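MAU2 chromatid cohesion factor homolog (Saccharomyces cerevisiae, PDB 4XDN) pairs with SCC2 in the complex that is required for cohesin to associate with chromosomes, and so serves sister chromatid cohesion. Local coordinates at residues Ser80-Ser85 against Thr123-Glu128; Lys86-Met91 against Leu107-Leu112; Ile586-Phe591 against Ile609-Asn614. All coordinates share one frame; numbering follows the deposited sequence.

Contact 1: residues Ser80-Ser85 against Thr123-Glu128; sequences SVLEDS and TDLVEE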
ATOM      1  N   SER A  80      32.102   8.906 -30.983  1.00 42.51           N
ATOM      2  CA  SER A  80      33.060   8.891 -29.886  1.00 42.09           C
ATOM      3  C   SER A  80      32.419   8.193 -28.697  1.00 39.82           C
ATOM      4  O   SER A  80      31.221   7.907 -28.719  1.00 39.33           O
ATOM      5  CB  SER A  80      33.493  10.309 -29.513  1.00 43.82           C
ATOM      6  OG  SER A  80      32.385  11.085 -29.091  1.00 43.97           O
ATOM      7  N   VAL A  81      33.207   7.918 -27.662  1.00 36.13           N
ATOM      8  CA  VAL A  81      32.691   7.219 -26.490  1.00 35.48           C
ATOM      9  C   VAL A  81      31.582   8.019 -25.813  1.00 34.91           C
ATOM     10  O   VAL A  81      30.579   7.450 -25.383  1.00 36.99           O
ATOM     11  CB  VAL A  81      33.805   6.918 -25.454  1.00 42.21           C
ATOM     12  CG1 VAL A  81      34.710   5.805 -25.956  1.00 43.22           C
ATOM     13  CG2 VAL A  81      34.613   8.173 -25.121  1.00 42.06           C
ATOM     14  N   LEU A  82      31.753   9.334 -25.730  1.00 33.87           N
ATOM     15  CA  LEU A  82      30.757  10.188 -25.089  1.00 35.72           C
ATOM     16  C   LEU A  82      29.488  10.282 -25.929  1.00 34.75           C
ATOM     17  O   LEU A  82      28.377  10.218 -25.400  1.00 35.06           O
ATOM     18  CB  LEU A  82      31.324  11.588 -24.841  1.00 37.03           C
ATOM     19  CG  LEU A  82      32.328  11.713 -23.692  1.00 40.40           C
ATOM     20  CD1 LEU A  82      32.869  13.130 -23.621  1.00 42.28           C
ATOM     21  CD2 LEU A  82      31.704  11.313 -22.354  1.00 41.26           C
ATOM     22  N   GLU A  83      29.660  10.435 -27.236  1.00 34.30           N
ATOM     23  CA  GLU A  83      28.531  10.471 -28.152  1.00 34.74           C
ATOM     24  C   GLU A  83      27.790   9.142 -28.118  1.00 35.57           C
ATOM     25  O   GLU A  83      26.559   9.106 -28.063  1.00 33.52           O
ATOM     26  CB  GLU A  83      29.002  10.777 -29.574  1.00 33.65           C
ATOM     27  CG  GLU A  83      29.581  12.175 -29.741  1.00 34.39           C
ATOM     28  CD  GLU A  83      30.317  12.355 -31.055  1.00 37.93           C
ATOM     29  OE1 GLU A  83      30.510  11.352 -31.776  1.00 39.57           O
ATOM     30  OE2 GLU A  83      30.706  13.502 -31.368  1.00 37.54           O
ATOM     31  N   ASP A  84      28.549   8.052 -28.141  1.00 35.47           N
ATOM     32  CA  ASP A  84      27.963   6.720 -28.119  1.00 34.33           C
ATOM     33  C   ASP A  84      27.196   6.514 -26.817  1.00 33.39           C
ATOM     34  O   ASP A  84      26.105   5.944 -26.816  1.00 32.63           O
ATOM     35  CB  ASP A  84      29.049   5.654 -28.285  1.00 34.84           C
ATOM     36  CG  ASP A  84      28.480   4.260 -28.460  1.00 34.91           C
ATOM     37  OD1 ASP A  84      27.271   4.139 -28.749  1.00 33.54           O
ATOM     38  OD2 ASP A  84      29.245   3.285 -28.314  1.00 33.45           O
ATOM     39  N   SER A  85      27.764   7.002 -25.718  1.00 31.95           N
ATOM     40  CA  SER A  85      27.115   6.919 -24.413  1.00 31.66           C
ATOM     41  C   SER A  85      25.768   7.635 -24.403  1.00 32.38           C
ATOM     42  O   SER A  85      24.752   7.061 -24.018  1.00 34.07           O
ATOM     43  CB  SER A  85      28.015   7.510 -23.327  1.00 31.41           C
ATOM     44  OG  SER A  85      29.145   6.692 -23.093  1.00 34.76           O
ATOM     45  N   THR A 123      40.418   8.347 -20.351  1.00 54.91           N
ATOM     46  CA  THR A 123      39.227   9.166 -20.563  1.00 51.71           C
ATOM     47  C   THR A 123      38.260   9.049 -19.385  1.00 47.67           C
ATOM     48  O   THR A 123      37.948   7.948 -18.941  1.00 45.85           O
ATOM     49  CB  THR A 123      38.489   8.763 -21.858  1.00 51.16           C
ATOM     50  OG1 THR A 123      39.439   8.444 -22.883  1.00 52.66           O
ATOM     51  CG2 THR A 123      37.588   9.888 -22.335  1.00 49.51           C
ATOM     52  N   ASP A 124      37.788  10.189 -18.890  1.00 47.71           N
ATOM     53  CA  ASP A 124      36.872  10.217 -17.751  1.00 47.77           C
ATOM     54  C   ASP A 124      35.514   9.643 -18.141  1.00 43.26           C
ATOM     55  O   ASP A 124      34.705  10.320 -18.777  1.00 40.59           O
ATOM     56  CB  ASP A 124      36.711  11.648 -17.231  1.00 50.99           C
ATOM     57  CG  ASP A 124      36.033  11.706 -15.874  1.00 53.15           C
ATOM     58  OD1 ASP A 124      35.471  10.681 -15.434  1.00 53.15           O
ATOM     59  OD2 ASP A 124      36.062  12.785 -15.246  1.00 56.21           O
ATOM     60  N   LEU A 125      35.268   8.398 -17.745  1.00 40.23           N
ATOM     61  CA  LEU A 125      34.076   7.677 -18.174  1.00 38.37           C
ATOM     62  C   LEU A 125      33.376   6.948 -17.029  1.00 37.00           C
ATOM     63  O   LEU A 125      32.477   6.138 -17.264  1.00 33.22           O
ATOM     64  CB  LEU A 125      34.443   6.678 -19.274  1.00 37.38           C
ATOM     65  CG  LEU A 125      34.991   7.298 -20.561  1.00 38.06           C
ATOM     66  CD1 LEU A 125      35.494   6.216 -21.504  1.00 36.94           C
ATOM     67  CD2 LEU A 125      33.933   8.157 -21.241  1.00 39.56           C
ATOM     68  N   VAL A 126      33.776   7.243 -15.796  1.00 38.48           N
ATOM     69  CA  VAL A 126      33.180   6.603 -14.627  1.00 38.73           C
ATOM     70  C   VAL A 126      31.671   6.838 -14.587  1.00 36.42           C
ATOM     71  O   VAL A 126      30.902   5.897 -14.395  1.00 33.42           O
ATOM     72  CB  VAL A 126      33.817   7.113 -13.319  1.00 39.19           C
ATOM     73  CG1 VAL A 126      33.133   6.502 -12.103  1.00 38.41           C
ATOM     74  CG2 VAL A 126      35.300   6.791 -13.300  1.00 40.70           C
ATOM     75  N   GLU A 127      31.253   8.086 -14.781  1.00 37.91           N
ATOM     76  CA  GLU A 127      29.831   8.431 -14.759  1.00 37.96           C
ATOM     77  C   GLU A 127      29.036   7.552 -15.714  1.00 34.13           C
ATOM     78  O   GLU A 127      27.984   7.019 -15.354  1.00 31.04           O
ATOM     79  CB  GLU A 127      29.621   9.899 -15.131  1.00 42.86           C
ATOM     80  CG  GLU A 127      30.296  10.885 -14.200  1.00 48.97           C
ATOM     81  CD  GLU A 127      30.128  12.318 -14.663  1.00 53.71           C
ATOM     82  OE1 GLU A 127      29.092  12.622 -15.296  1.00 52.75           O
ATOM     83  OE2 GLU A 127      31.034  13.139 -14.400  1.00 57.23           O
ATOM     84  N   GLU A 128      29.553   7.397 -16.929  1.00 31.52           N
ATOM     85  CA  GLU A 128      28.883   6.605 -17.952  1.00 31.47           C
ATOM     86  C   GLU A 128      28.827   5.127 -17.568  1.00 28.43           C
ATOM     87  O   GLU A 128      27.797   4.476 -17.736  1.00 27.43           O
ATOM     88  CB  GLU A 128      29.583   6.768 -19.304  1.00 32.82           C
ATOM     89  CG  GLU A 128      29.405   8.143 -19.945  1.00 37.26           C
ATOM     90  CD  GLU A 128      30.287   9.223 -19.335  1.00 38.96           C
ATOM     91  OE1 GLU A 128      31.094   8.908 -18.435  1.00 35.58           O
ATOM     92  OE2 GLU A 128      30.177  10.391 -19.764  1.00 40.46           O
TER
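In this array of paired helices, a TPR-type superhelix, the starts of helices 81-98 and 126-144 meet where Val81, Leu82 and Ser85 touch Leu125 and Glu128. A capping box formed by Ser80 and Glu83 opens the first helix: Ser80 N donates to Glu83 OE1 at 3.0 Å, and Glu83 N returns a weak bond to Ser80 OG. Leu125, the N-cap residue of the second helix, touches two side chains with its CD2 methyl, 3.9 Å from Val81 CG2 and 4.0 Å from Leu82 CD2; the Val81 and Leu125 side chains meet nearly at right angles. In Glu128, chi1 (-70°) sets CG 3.5 Å from Ser85 OG, and the bend at chi2 (78°) brings the carboxylate round so that OE2 meets the Leu82 methyl CD2. Glu128 OE2 also has a long, weak ion pair with a basic side chain of the partner protein. With an alanine in place of Ser85, Val81 O is left with one donor, and Glu128 CG would probably lose a packing partner and be freer to shift. As it stands, Val81 O is gripped from opposite faces of its plane, by Ser85 N at 2.9 Å and Ser85 OG at 2.8 Å.

Contact 2: residues Lys86-Met91 against Leu107-Leu112; sequences KVTFEM and LYISSL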
ATOM      1  N   LYS A  86      25.772   8.893 -24.829  1.00 32.60           N
ATOM      2  CA  LYS A  86      24.571   9.720 -24.797  1.00 33.14           C
ATOM      3  C   LYS A  86      23.475   9.136 -25.679  1.00 32.73           C
ATOM      4  O   LYS A  86      22.334   8.980 -25.240  1.00 33.95           O
ATOM      5  CB  LYS A  86      24.901  11.147 -25.239  1.00 37.26           C
ATOM      6  CG  LYS A  86      23.778  12.156 -25.030  1.00 41.80           C
ATOM      7  CD  LYS A  86      23.406  12.290 -23.557  1.00 45.84           C
ATOM      8  CE  LYS A  86      22.532  13.507 -23.295  1.00 48.96           C
ATOM      9  NZ  LYS A  86      21.147  13.337 -23.804  1.00 52.43           N
ATOM     10  N   VAL A  87      23.828   8.809 -26.920  1.00 32.23           N
ATOM     11  CA  VAL A  87      22.875   8.247 -27.872  1.00 31.80           C
ATOM     12  C   VAL A  87      22.288   6.934 -27.362  1.00 29.71           C
ATOM     13  O   VAL A  87      21.076   6.721 -27.424  1.00 26.46           O
ATOM     14  CB  VAL A  87      23.533   8.005 -29.252  1.00 33.42           C
ATOM     15  CG1 VAL A  87      22.592   7.235 -30.182  1.00 34.37           C
ATOM     16  CG2 VAL A  87      23.935   9.331 -29.890  1.00 33.19           C
ATOM     17  N   THR A  88      23.150   6.055 -26.863  1.00 28.81           N
ATOM     18  CA  THR A  88      22.715   4.748 -26.390  1.00 28.35           C
ATOM     19  C   THR A  88      21.763   4.885 -25.208  1.00 26.15           C
ATOM     20  O   THR A  88      20.744   4.200 -25.149  1.00 27.79           O
ATOM     21  CB  THR A  88      23.916   3.875 -25.984  1.00 27.98           C
ATOM     22  OG1 THR A  88      24.764   3.681 -27.122  1.00 28.89           O
ATOM     23  CG2 THR A  88      23.457   2.514 -25.467  1.00 28.58           C
ATOM     24  N   PHE A  89      22.096   5.773 -24.276  1.00 26.98           N
ATOM     25  CA  PHE A  89      21.269   5.991 -23.094  1.00 26.59           C
ATOM     26  C   PHE A  89      19.880   6.516 -23.464  1.00 27.21           C
ATOM     27  O   PHE A  89      18.874   6.014 -22.963  1.00 25.30           O
ATOM     28  CB  PHE A  89      21.955   6.966 -22.129  1.00 26.87           C
ATOM     29  CG  PHE A  89      23.177   6.399 -21.440  1.00 31.46           C
ATOM     30  CD1 PHE A  89      23.334   5.032 -21.257  1.00 32.48           C
ATOM     31  CD2 PHE A  89      24.166   7.246 -20.965  1.00 32.33           C
ATOM     32  CE1 PHE A  89      24.455   4.524 -20.622  1.00 31.24           C
ATOM     33  CE2 PHE A  89      25.287   6.741 -20.330  1.00 33.09           C
ATOM     34  CZ  PHE A  89      25.430   5.380 -20.158  1.00 33.08           C
ATOM     35  N   GLU A  90      19.824   7.519 -24.338  1.00 27.93           N
ATOM     36  CA  GLU A  90      18.544   8.077 -24.766  1.00 27.26           C
ATOM     37  C   GLU A  90      17.715   7.027 -25.492  1.00 27.72           C
ATOM     38  O   GLU A  90      16.513   6.896 -25.255  1.00 27.85           O
ATOM     39  CB  GLU A  90      18.753   9.289 -25.671  1.00 26.98           C
ATOM     40  CG  GLU A  90      19.256  10.523 -24.953  1.00 30.07           C
ATOM     41  CD  GLU A  90      19.441  11.697 -25.889  1.00 31.57           C
ATOM     42  OE1 GLU A  90      18.441  12.148 -26.484  1.00 33.07           O
ATOM     43  OE2 GLU A  90      20.588  12.165 -26.037  1.00 33.28           O
ATOM     44  N   MET A  91      18.366   6.279 -26.377  1.00 25.03           N
ATOM     45  CA  MET A  91      17.697   5.217 -27.116  1.00 25.80           C
ATOM     46  C   MET A  91      17.168   4.130 -26.188  1.00 27.42           C
ATOM     47  O   MET A  91      15.998   3.757 -26.262  1.00 27.71           O
ATOM     48  CB  MET A  91      18.650   4.597 -28.134  1.00 27.80           C
ATOM     49  CG  MET A  91      18.121   3.321 -28.766  1.00 29.09           C
ATOM     50  SD  MET A  91      19.244   2.587 -29.957  1.00 45.64           S
ATOM     51  CE  MET A  91      18.473   0.984 -30.111  1.00 92.01           C
ATOM     52  N   LEU A 107      21.682  -5.687 -24.423  1.00 39.23           N
ATOM     53  CA  LEU A 107      22.805  -5.890 -25.331  1.00 42.92           C
ATOM     54  C   LEU A 107      23.496  -4.572 -25.655  1.00 37.84           C
ATOM     55  O   LEU A 107      24.722  -4.511 -25.742  1.00 35.67           O
ATOM     56  CB  LEU A 107      22.345  -6.564 -26.627  1.00 50.83           C
ATOM     57  CG  LEU A 107      22.086  -8.074 -26.581  1.00 59.51           C
ATOM     58  CD1 LEU A 107      21.566  -8.556 -27.927  1.00 63.55           C
ATOM     59  CD2 LEU A 107      23.342  -8.848 -26.195  1.00 62.40           C
ATOM     60  N   TYR A 108      22.706  -3.518 -25.832  1.00 35.84           N
ATOM     61  CA  TYR A 108      23.255  -2.205 -26.132  1.00 34.64           C
ATOM     62  C   TYR A 108      24.075  -1.669 -24.964  1.00 33.93           C
ATOM     63  O   TYR A 108      25.176  -1.152 -25.157  1.00 32.34           O
ATOM     64  CB  TYR A 108      22.138  -1.221 -26.482  1.00 36.49           C
ATOM     65  CG  TYR A 108      21.637  -1.347 -27.904  1.00 38.90           C
ATOM     66  CD1 TYR A 108      22.481  -1.104 -28.982  1.00 39.16           C
ATOM     67  CD2 TYR A 108      20.321  -1.695 -28.169  1.00 39.51           C
ATOM     68  CE1 TYR A 108      22.030  -1.213 -30.281  1.00 41.02           C
ATOM     69  CE2 TYR A 108      19.861  -1.808 -29.465  1.00 41.29           C
ATOM     70  CZ  TYR A 108      20.719  -1.565 -30.517  1.00 42.67           C
ATOM     71  OH  TYR A 108      20.261  -1.674 -31.805  1.00 45.62           O
ATOM     72  N   ILE A 109      23.539  -1.796 -23.755  1.00 32.77           N
ATOM     73  CA  ILE A 109      24.223  -1.296 -22.567  1.00 32.46           C
ATOM     74  C   ILE A 109      25.471  -2.125 -22.274  1.00 31.70           C
ATOM     75  O   ILE A 109      26.517  -1.574 -21.934  1.00 33.54           O
ATOM     76  CB  ILE A 109      23.296  -1.304 -21.335  1.00 33.14           C
ATOM     77  CG1 ILE A 109      22.051  -0.453 -21.599  1.00 35.90           C
ATOM     78  CG2 ILE A 109      24.029  -0.789 -20.097  1.00 32.87           C
ATOM     79  CD1 ILE A 109      22.340   1.009 -21.916  1.00 38.17           C
ATOM     80  N   SER A 110      25.358  -3.442 -22.406  1.00 31.30           N
ATOM     81  CA  SER A 110      26.496  -4.328 -22.193  1.00 36.77           C
ATOM     82  C   SER A 110      27.615  -4.007 -23.176  1.00 36.00           C
ATOM     83  O   SER A 110      28.786  -3.953 -22.800  1.00 34.96           O
ATOM     84  CB  SER A 110      26.079  -5.791 -22.339  1.00 40.54           C
ATOM     85  OG  SER A 110      25.172  -6.158 -21.318  1.00 43.52           O
ATOM     86  N   SER A 111      27.244  -3.791 -24.434  1.00 37.14           N
ATOM     87  CA  SER A 111      28.203  -3.410 -25.464  1.00 38.63           C
ATOM     88  C   SER A 111      28.849  -2.077 -25.122  1.00 38.25           C
ATOM     89  O   SER A 111      30.067  -1.929 -25.213  1.00 41.08           O
ATOM     90  CB  SER A 111      27.524  -3.323 -26.832  1.00 39.27           C
ATOM     91  OG  SER A 111      27.137  -4.604 -27.291  1.00 41.54           O
ATOM     92  N   LEU A 112      28.028  -1.110 -24.727  1.00 35.26           N
ATOM     93  CA  LEU A 112      28.525   0.210 -24.361  1.00 34.23           C
ATOM     94  C   LEU A 112      29.506   0.115 -23.199  1.00 33.88           C
ATOM     95  O   LEU A 112      30.573   0.727 -23.226  1.00 33.82           O
ATOM     96  CB  LEU A 112      27.366   1.137 -23.995  1.00 34.50           C
ATOM     97  CG  LEU A 112      27.741   2.574 -23.626  1.00 35.68           C
ATOM     98  CD1 LEU A 112      28.380   3.292 -24.807  1.00 38.14           C
ATOM     99  CD2 LEU A 112      26.515   3.327 -23.143  1.00 34.89           C
TER
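Thr88, Phe89 and Met91 of helix 81-98 pack on Tyr108, Ile109 and Leu112 of helix 102-119, the two arms of an antiparallel helical hairpin of the kind that builds TPR-type superhelices. The segment axes approach to 10.2 Å at 159°, and the backbones are nearest where Thr88 passes Tyr108. Apolar packing does most of the work. Leu112, with CG anti to its backbone N (chi1 -178°), extends CD2 to Phe89 CE1 at 3.5 Å, and the same methyl lies 3.9 Å from Thr88 CB. Ile109 CD1 comes up to the edge of the Phe89 ring, 4.2 Å from CD1 of that ring, and also meets Thr88 CG2 at 4.0 Å. The second kind of interaction is a Met-aromatic contact: the fully extended Met91 side chain carries SD over one face of Tyr108, 4.5 Å from the ring centroid and 14° off its normal. Polar groups find their partners within one helix or outside the pair. Thr88 turns its methyl to the second helix, while its OG1 bonds to Asp84 O one turn back and to Lys74 NZ. Tyr108 OH has a weak bond to Gln71. Lys86 NZ and Glu90 OE2 form a salt bridge, 2.6 Å long, within the first helix, and Glu90 OE1 also pairs with Arg40. The Phe89 ring has further partners, in a cation-pi contact with Arg131 and edge-to-face with an aromatic side chain of the partner protein. No hydrogen bond joins the two segments, which implies that this part of the hairpin is held by the fit of methyls, sulfur and rings, while polar ends such as Thr88 OG1 and Tyr108 OH find partners outside the two segments.

Contact 3: residues Ile586-Phe591 against Ile609-Asn614; sequences ISAKCF and IWHLMN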
ATOM      1  N   ILE A 586     -22.344   1.034  34.557  1.00 37.60           N
ATOM      2  CA  ILE A 586     -21.665   0.482  33.391  1.00 37.49           C
ATOM      3  C   ILE A 586     -22.619  -0.358  32.547  1.00 36.96           C
ATOM      4  O   ILE A 586     -22.634  -0.248  31.320  1.00 34.93           O
ATOM      5  CB  ILE A 586     -20.455  -0.380  33.808  1.00 38.39           C
ATOM      6  CG1 ILE A 586     -19.419   0.480  34.531  1.00 39.04           C
ATOM      7  CG2 ILE A 586     -19.813  -1.040  32.591  1.00 35.98           C
ATOM      8  CD1 ILE A 586     -18.481  -0.310  35.403  1.00 40.37           C
ATOM      9  N   SER A 587     -23.409  -1.200  33.205  1.00 36.52           N
ATOM     10  CA  SER A 587     -24.352  -2.058  32.499  1.00 34.03           C
ATOM     11  C   SER A 587     -25.397  -1.214  31.778  1.00 33.38           C
ATOM     12  O   SER A 587     -25.779  -1.518  30.647  1.00 31.85           O
ATOM     13  CB  SER A 587     -25.027  -3.031  33.468  1.00 34.96           C
ATOM     14  OG  SER A 587     -25.633  -2.332  34.538  1.00 33.64           O
ATOM     15  N   ALA A 588     -25.849  -0.148  32.430  1.00 34.17           N
ATOM     16  CA  ALA A 588     -26.819   0.759  31.824  1.00 34.09           C
ATOM     17  C   ALA A 588     -26.237   1.390  30.567  1.00 34.39           C
ATOM     18  O   ALA A 588     -26.907   1.488  29.542  1.00 32.32           O
ATOM     19  CB  ALA A 588     -27.231   1.833  32.809  1.00 33.58           C
ATOM     20  N   LYS A 589     -24.980   1.812  30.654  1.00 36.79           N
ATOM     21  CA  LYS A 589     -24.318   2.480  29.542  1.00 37.00           C
ATOM     22  C   LYS A 589     -24.104   1.513  28.384  1.00 34.25           C
ATOM     23  O   LYS A 589     -24.372   1.850  27.233  1.00 31.80           O
ATOM     24  CB  LYS A 589     -22.983   3.075  29.992  1.00 41.17           C
ATOM     25  CG  LYS A 589     -22.276   3.907  28.932  1.00 45.34           C
ATOM     26  CD  LYS A 589     -23.073   5.147  28.562  1.00 48.68           C
ATOM     27  CE  LYS A 589     -22.326   6.002  27.552  1.00 50.97           C
ATOM     28  NZ  LYS A 589     -23.090   7.225  27.189  1.00 52.70           N
ATOM     29  N   CYS A 590     -23.621   0.313  28.698  1.00 33.02           N
ATOM     30  CA  CYS A 590     -23.444  -0.732  27.694  1.00 32.10           C
ATOM     31  C   CYS A 590     -24.754  -1.008  26.978  1.00 32.01           C
ATOM     32  O   CYS A 590     -24.803  -1.074  25.751  1.00 34.01           O
ATOM     33  CB  CYS A 590     -22.934  -2.027  28.331  1.00 32.66           C
ATOM     34  SG  CYS A 590     -21.211  -2.014  28.850  1.00 35.77           S
ATOM     35  N   PHE A 591     -25.812  -1.162  27.768  1.00 30.68           N
ATOM     36  CA  PHE A 591     -27.138  -1.489  27.259  1.00 29.47           C
ATOM     37  C   PHE A 591     -27.593  -0.453  26.241  1.00 30.30           C
ATOM     38  O   PHE A 591     -28.022  -0.794  25.137  1.00 30.56           O
ATOM     39  CB  PHE A 591     -28.134  -1.568  28.427  1.00 28.86           C
ATOM     40  CG  PHE A 591     -29.402  -2.330  28.125  1.00 28.58           C
ATOM     41  CD1 PHE A 591     -29.420  -3.376  27.215  1.00 28.08           C
ATOM     42  CD2 PHE A 591     -30.581  -2.004  28.782  1.00 29.74           C
ATOM     43  CE1 PHE A 591     -30.590  -4.070  26.958  1.00 28.31           C
ATOM     44  CE2 PHE A 591     -31.752  -2.694  28.527  1.00 26.10           C
ATOM     45  CZ  PHE A 591     -31.758  -3.728  27.618  1.00 26.27           C
ATOM     46  N   ILE A 609     -29.663  -8.953  29.683  1.00 30.24           N
ATOM     47  CA  ILE A 609     -29.794  -9.959  30.731  1.00 32.94           C
ATOM     48  C   ILE A 609     -28.948  -9.549  31.930  1.00 32.69           C
ATOM     49  O   ILE A 609     -29.390  -9.635  33.073  1.00 32.78           O
ATOM     50  CB  ILE A 609     -29.358 -11.363  30.250  1.00 35.37           C
ATOM     51  CG1 ILE A 609     -30.254 -11.835  29.103  1.00 33.21           C
ATOM     52  CG2 ILE A 609     -29.411 -12.372  31.404  1.00 37.06           C
ATOM     53  CD1 ILE A 609     -29.790 -13.118  28.442  1.00 32.95           C
ATOM     54  N   TRP A 610     -27.729  -9.101  31.652  1.00 33.24           N
ATOM     55  CA  TRP A 610     -26.805  -8.680  32.695  1.00 35.15           C
ATOM     56  C   TRP A 610     -27.354  -7.482  33.455  1.00 32.51           C
ATOM     57  O   TRP A 610     -27.328  -7.446  34.684  1.00 32.29           O
ATOM     58  CB  TRP A 610     -25.444  -8.339  32.087  1.00 36.99           C
ATOM     59  CG  TRP A 610     -24.458  -7.804  33.070  1.00 36.91           C
ATOM     60  CD1 TRP A 610     -24.242  -8.248  34.342  1.00 37.91           C
ATOM     61  CD2 TRP A 610     -23.556  -6.714  32.864  1.00 36.28           C
ATOM     62  NE1 TRP A 610     -23.255  -7.502  34.939  1.00 37.44           N
ATOM     63  CE2 TRP A 610     -22.817  -6.554  34.052  1.00 37.08           C
ATOM     64  CE3 TRP A 610     -23.299  -5.859  31.789  1.00 35.77           C
ATOM     65  CZ2 TRP A 610     -21.838  -5.575  34.194  1.00 37.00           C
ATOM     66  CZ3 TRP A 610     -22.326  -4.888  31.933  1.00 37.07           C
ATOM     67  CH2 TRP A 610     -21.609  -4.753  33.128  1.00 36.85           C
ATOM     68  N   HIS A 611     -27.855  -6.501  32.716  1.00 28.99           N
ATOM     69  CA  HIS A 611     -28.384  -5.292  33.326  1.00 27.85           C
ATOM     70  C   HIS A 611     -29.624  -5.590  34.169  1.00 25.55           C
ATOM     71  O   HIS A 611     -29.823  -4.981  35.218  1.00 26.07           O
ATOM     72  CB  HIS A 611     -28.716  -4.251  32.259  1.00 26.71           C
ATOM     73  CG  HIS A 611     -29.117  -2.927  32.827  1.00 27.10           C
ATOM     74  ND1 HIS A 611     -28.249  -2.135  33.547  1.00 28.46           N
ATOM     75  CD2 HIS A 611     -30.299  -2.264  32.799  1.00 27.78           C
ATOM     76  CE1 HIS A 611     -28.877  -1.039  33.934  1.00 30.01           C
ATOM     77  NE2 HIS A 611     -30.121  -1.092  33.493  1.00 28.90           N
ATOM     78  N   LEU A 612     -30.450  -6.528  33.711  1.00 25.35           N
ATOM     79  CA  LEU A 612     -31.639  -6.928  34.459  1.00 28.39           C
ATOM     80  C   LEU A 612     -31.263  -7.495  35.825  1.00 30.14           C
ATOM     81  O   LEU A 612     -31.943  -7.227  36.817  1.00 31.96           O
ATOM     82  CB  LEU A 612     -32.455  -7.961  33.673  1.00 29.37           C
ATOM     83  CG  LEU A 612     -33.679  -8.542  34.396  1.00 33.37           C
ATOM     84  CD1 LEU A 612     -34.676  -7.452  34.758  1.00 30.05           C
ATOM     85  CD2 LEU A 612     -34.348  -9.614  33.549  1.00 34.95           C
ATOM     86  N   MET A 613     -30.188  -8.279  35.874  1.00 31.39           N
ATOM     87  CA  MET A 613     -29.711  -8.835  37.136  1.00 33.06           C
ATOM     88  C   MET A 613     -29.342  -7.709  38.085  1.00 31.81           C
ATOM     89  O   MET A 613     -29.779  -7.683  39.234  1.00 32.10           O
ATOM     90  CB  MET A 613     -28.499  -9.746  36.923  1.00 37.13           C
ATOM     91  CG  MET A 613     -28.763 -10.970  36.064  1.00 39.60           C
ATOM     92  SD  MET A 613     -30.196 -11.922  36.594  1.00 78.38           S
ATOM     93  CE  MET A 613     -31.150 -11.946  35.073  1.00 47.53           C
ATOM     94  N   ASN A 614     -28.539  -6.775  37.590  1.00 31.39           N
ATOM     95  CA  ASN A 614     -28.092  -5.646  38.391  1.00 34.37           C
ATOM     96  C   ASN A 614     -29.276  -4.825  38.904  1.00 33.92           C
ATOM     97  O   ASN A 614     -29.249  -4.314  40.021  1.00 34.29           O
ATOM     98  CB  ASN A 614     -27.141  -4.776  37.571  1.00 34.28           C
ATOM     99  CG  ASN A 614     -25.949  -5.558  37.045  1.00 36.25           C
ATOM    100  OD1 ASN A 614     -25.442  -6.465  37.706  1.00 38.73           O
ATOM    101  ND2 ASN A 614     -25.503  -5.219  35.843  1.00 34.60           N
TER
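Ser587 holds OG between its backbone N and carbonyl carbon (chi1 55°), while His611 has CG anti to its own N (chi1 -173°); together these torsions set the hydroxyl against the imidazole. His611 ND1 donates to Ser587 OG at 2.8 Å, with the oxygen lying in the ring plane. Asn614 ND2 adds a weak bond to the same oxygen at 3.2 Å. The single proton of Ser587 OG is left to be shared between the backbone oxygens of Ile583 and Tyr584, or to choose one of them, so this buried hydroxyl is tied both to its own helix and to the one opposite, and the imidazole is restrained from turning. Beside these bonds Trp610 presents a face: Ser587 CB sits over its six-membered ring in a CH-pi contact, 3.7 Å from the centroid, and Asn614 ND2 lies above the same face, also offset toward the rim. Ile586 CG2 and Cys590 SG reach the edge of the indole, the former 4.2 Å from Trp610 CH2. Along the imidazole, Ala588 CB touches His611 CE1 at 3.5 Å, and Phe591 CD2 approaches His611 CD2 at 4.0 Å with the two rings set obliquely. The small side chains of Ser587 and Ala588 are consistent with the close approach of the helices, the CA atoms of Ser587 and His611 being 5.2 Å apart and the segment axes 9.1 Å apart at 149°. The pair is an antiparallel hairpin of helices 580-593 and 601-618. Helix 562-575 packs beside it on Ile586, Cys590 and Trp610, with Tyr570 edge-to-face to the indole, while helix 621-638 is applied to Phe591, His611 and Leu612.

From the N terminus, the chain passes through helices 29-45 and 53-76 and enters helix 81-98, whose start serves contact 1 and whose next turns serve contact 2. It turns back along helix 102-119, closing contact 2 after 15 intervening residues, and goes on into helix 126-144, closing contact 1 after 37. The smaller loop thus lies within the larger one, and the two contacts touch: Glu128 O packs on Phe89 CZ, and Leu112 on Asp84 and Ser85. Three consecutive helices are bound into one bundle. Contact 3 follows in series near the C terminus, its centre about 77 Å from that of contact 2 and across the chain's centre, where it closes a separate hairpin.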